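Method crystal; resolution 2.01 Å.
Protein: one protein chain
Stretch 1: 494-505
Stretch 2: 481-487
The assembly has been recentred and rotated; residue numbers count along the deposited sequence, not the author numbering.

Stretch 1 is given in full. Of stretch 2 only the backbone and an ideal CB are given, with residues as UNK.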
# COMPACT_ATOMS: atom_id res chain seq x y z
N SER A 494 54.17 -4.59 -29.57
CA SER A 494 53.01 -5.38 -29.97
C SER A 494 53.43 -6.70 -30.59
O SER A 494 54.21 -6.73 -31.54
CB SER A 494 52.16 -4.62 -30.99
OG SER A 494 51.49 -3.56 -30.35
N LEU A 495 52.87 -7.79 -30.07
CA LEU A 495 53.01 -9.12 -30.66
C LEU A 495 51.77 -9.42 -31.49
O LEU A 495 50.64 -9.18 -31.04
CB LEU A 495 53.21 -10.15 -29.55
CG LEU A 495 53.61 -11.58 -29.85
CD1 LEU A 495 55.02 -11.66 -30.45
CD2 LEU A 495 53.50 -12.36 -28.55
N PHE A 496 51.97 -9.91 -32.72
CA PHE A 496 50.87 -10.15 -33.66
C PHE A 496 51.34 -11.13 -34.73
O PHE A 496 52.53 -11.32 -34.93
CB PHE A 496 50.38 -8.85 -34.32
CG PHE A 496 51.41 -8.20 -35.22
CD1 PHE A 496 51.25 -8.19 -36.60
CD2 PHE A 496 52.53 -7.58 -34.68
CE1 PHE A 496 52.19 -7.58 -37.42
CE2 PHE A 496 53.49 -6.97 -35.49
CZ PHE A 496 53.31 -6.97 -36.86
N VAL A 497 50.38 -11.72 -35.44
CA VAL A 497 50.64 -12.39 -36.70
C VAL A 497 50.31 -11.42 -37.84
O VAL A 497 49.18 -10.92 -37.95
CB VAL A 497 49.83 -13.69 -36.83
CG1 VAL A 497 50.03 -14.30 -38.21
CG2 VAL A 497 50.25 -14.67 -35.75
N ASP A 498 51.30 -11.16 -38.69
CA ASP A 498 51.17 -10.24 -39.82
C ASP A 498 50.34 -10.86 -40.94
O ASP A 498 50.72 -11.89 -41.50
CB ASP A 498 52.57 -9.88 -40.32
CG ASP A 498 52.58 -8.76 -41.34
OD1 ASP A 498 51.53 -8.39 -41.90
OD2 ASP A 498 53.67 -8.23 -41.60
N SER A 499 49.24 -10.20 -41.32
CA SER A 499 48.39 -10.73 -42.39
C SER A 499 49.06 -10.67 -43.75
O SER A 499 48.59 -11.33 -44.68
CB SER A 499 47.04 -10.00 -42.43
OG SER A 499 47.22 -8.62 -42.72
N ALA A 500 50.15 -9.92 -43.90
CA ALA A 500 50.89 -9.89 -45.16
C ALA A 500 51.54 -11.24 -45.46
O ALA A 500 51.57 -11.67 -46.61
CB ALA A 500 51.96 -8.80 -45.12
N ASP A 501 52.07 -11.92 -44.43
CA ASP A 501 52.80 -13.16 -44.67
C ASP A 501 52.51 -14.25 -43.64
O ASP A 501 53.19 -15.28 -43.66
CB ASP A 501 54.31 -12.88 -44.72
CG ASP A 501 54.82 -12.12 -43.50
OD1 ASP A 501 54.11 -12.10 -42.46
OD2 ASP A 501 55.93 -11.55 -43.57
N ASN A 502 51.54 -14.04 -42.75
CA ASN A 502 51.14 -15.06 -41.77
C ASN A 502 52.30 -15.48 -40.86
O ASN A 502 52.37 -16.62 -40.41
CB ASN A 502 50.52 -16.29 -42.45
CG ASN A 502 49.24 -15.96 -43.17
OD1 ASN A 502 48.37 -15.25 -42.64
ND2 ASN A 502 49.10 -16.47 -44.39
N LYS A 503 53.20 -14.56 -40.57
CA LYS A 503 54.30 -14.82 -39.66
C LYS A 503 54.07 -14.12 -38.31
O LYS A 503 53.52 -13.01 -38.26
CB LYS A 503 55.62 -14.34 -40.27
CG LYS A 503 56.07 -15.24 -41.41
CD LYS A 503 57.38 -14.77 -41.99
CE LYS A 503 57.83 -15.71 -43.11
NZ LYS A 503 59.09 -15.18 -43.67
N LEU A 504 54.49 -14.79 -37.24
CA LEU A 504 54.50 -14.18 -35.91
C LEU A 504 55.58 -13.10 -35.87
O LEU A 504 56.74 -13.37 -36.17
CB LEU A 504 54.77 -15.22 -34.84
CG LEU A 504 54.82 -14.66 -33.41
CD1 LEU A 504 53.43 -14.20 -32.96
CD2 LEU A 504 55.37 -15.69 -32.44
N LYS A 505 55.19 -11.87 -35.52
CA LYS A 505 56.11 -10.74 -35.53
C LYS A 505 55.92 -9.94 -34.25
O LYS A 505 54.95 -10.13 -33.52
CB LYS A 505 55.90 -9.83 -36.75
CG LYS A 505 56.06 -10.53 -38.09
CD LYS A 505 56.12 -9.56 -39.25
CE LYS A 505 56.20 -10.32 -40.58
NZ LYS A 505 56.19 -9.40 -41.75
N UNK A 481 45.62 -17.54 -29.59
CA UNK A 481 45.41 -17.88 -31.00
C UNK A 481 45.14 -16.58 -31.74
O UNK A 481 44.05 -16.01 -31.59
CB UNK A 481 44.26 -18.87 -31.18
N UNK A 482 46.11 -16.13 -32.54
CA UNK A 482 46.05 -14.81 -33.16
C UNK A 482 45.22 -14.82 -34.44
O UNK A 482 45.28 -15.76 -35.23
CB UNK A 482 47.46 -14.31 -33.46
N UNK A 483 44.49 -13.72 -34.65
CA UNK A 483 43.92 -13.40 -35.95
C UNK A 483 44.86 -12.45 -36.67
O UNK A 483 45.24 -11.42 -36.09
CB UNK A 483 42.52 -12.79 -35.81
N UNK A 484 45.28 -12.74 -37.90
CA UNK A 484 46.28 -11.89 -38.56
C UNK A 484 45.77 -10.46 -38.77
O UNK A 484 44.63 -10.25 -39.18
CB UNK A 484 46.68 -12.50 -39.91
N UNK A 485 46.65 -9.48 -38.52
CA UNK A 485 46.37 -8.06 -38.72
C UNK A 485 47.53 -7.45 -39.50
O UNK A 485 48.61 -8.03 -39.61
CB UNK A 485 46.16 -7.34 -37.39
N UNK A 486 47.31 -6.23 -39.98
CA UNK A 486 48.36 -5.51 -40.70
C UNK A 486 49.39 -4.97 -39.72
O UNK A 486 49.08 -4.59 -38.59
CB UNK A 486 47.77 -4.37 -41.53
N UNK A 487 50.64 -4.89 -40.20
CA UNK A 487 51.73 -4.40 -39.37
C UNK A 487 51.53 -2.93 -39.00
O UNK A 487 51.79 -2.53 -37.86
CB UNK A 487 53.07 -4.59 -40.09

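Position 481 has nothing of stretch 1 within 5.5 Å of its ideal CB, so this contact sets no rule for it. A beta-branched residue would suit its extended backbone; it is Thr481, whose OG1 is hydrogen-bonded elsewhere in the structure.

At position 482 CA-to-CB points toward stretch 1, and the ideal CB lies 3.6 Å from Val497 CG2. Leu495, Val497 and Leu504 offer an apolar surface, which calls for a large side chain such as Leu, Met or an aromatic. The deposited Phe482, with chi1 in m, fills it: its CB packs 3.6 Å from Val497 CG2, its CZ lies 4.0 Å from Leu495 CD2, and Leu504 CD1 sits over one face of the ring, 4.2 Å from Phe482 CE1.

Position 483 points away, and many residues would do, polar ones included. It is Thr483, which contributes through its backbone: a water donates to Thr483 O (2.7 Å) and accepts from Val497 N (2.9 Å), joining the two stretches at a point where Thr483 O and Val497 N do not bond directly.

At position 484 the ideal CB is tight, 3.5 Å from Ser499 CA, and phi is -62°. A compact side chain is favoured, and the phi admits proline; Ala would also fit. Pro484 is found, its CB 3.7 Å from Ser499 CB and its CG 4.1 Å from Val497 CG1. Its CA makes a CA-H...O contact with Val497 O, 3.1 Å from Pro484 CA to that oxygen; the same oxygen accepts from 485 N.

Position 485 is fixed by its backbone. Its N donates to Val497 O (3.0 Å) and its O accepts from Ser499 N (2.8 Å), so both groups bracket Asp498 in a single beta bridge. CA-to-CB points away, yet the Phe496 ring is within reach, and at phi/psi of -131/168 Val, Ile or Thr would suit. Val485 uses chi1 m and brings CG2 to 3.9 Å from Phe496 CD1.

Position 486 points away, with Ser499 OG 4.4 Å from its ideal CB; small or polar residues are all plausible. Thr486 touches lightly, its CG2 3.9 Å from Ser499 OG.

At position 487 the ideal CB lies 4.0 Å from both Phe496 CZ and Asp498 OD2, an apolar ring beside a carboxylate already salt-bridged to Lys505. Ala or Ser would suit. Ala487 rests its CB 4.0 Å from Phe496 CZ, while a water accepts from Ala487 N (2.9 Å) and donates to Asp498 OD1 (2.5 Å).

Stretch 2 481-487: TFTPVTA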
# COMPACT_ATOMS: atom_id res chain seq x y z
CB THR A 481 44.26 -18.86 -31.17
OG1 THR A 481 44.56 -20.09 -30.49
CG2 THR A 481 44.01 -19.15 -32.64
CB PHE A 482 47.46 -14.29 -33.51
CG PHE A 482 48.35 -14.04 -32.32
CD1 PHE A 482 49.14 -15.07 -31.79
CD2 PHE A 482 48.44 -12.79 -31.76
CE1 PHE A 482 49.98 -14.85 -30.71
CE2 PHE A 482 49.28 -12.55 -30.67
CZ PHE A 482 50.05 -13.58 -30.15
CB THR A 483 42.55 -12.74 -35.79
OG1 THR A 483 41.64 -13.68 -35.21
CG2 THR A 483 42.01 -12.30 -37.16
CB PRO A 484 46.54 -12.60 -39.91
CG PRO A 484 46.20 -14.07 -39.63
CD PRO A 484 45.02 -13.99 -38.66
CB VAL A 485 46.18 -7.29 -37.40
CG1 VAL A 485 44.99 -7.82 -36.62
CG2 VAL A 485 47.48 -7.36 -36.55
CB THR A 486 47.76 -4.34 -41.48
OG1 THR A 486 47.34 -3.32 -40.56
CG2 THR A 486 46.57 -4.81 -42.33
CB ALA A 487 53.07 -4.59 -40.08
O HOH W 1 47.61 -10.87 -34.89
O HOH W 2 50.96 -6.07 -42.79
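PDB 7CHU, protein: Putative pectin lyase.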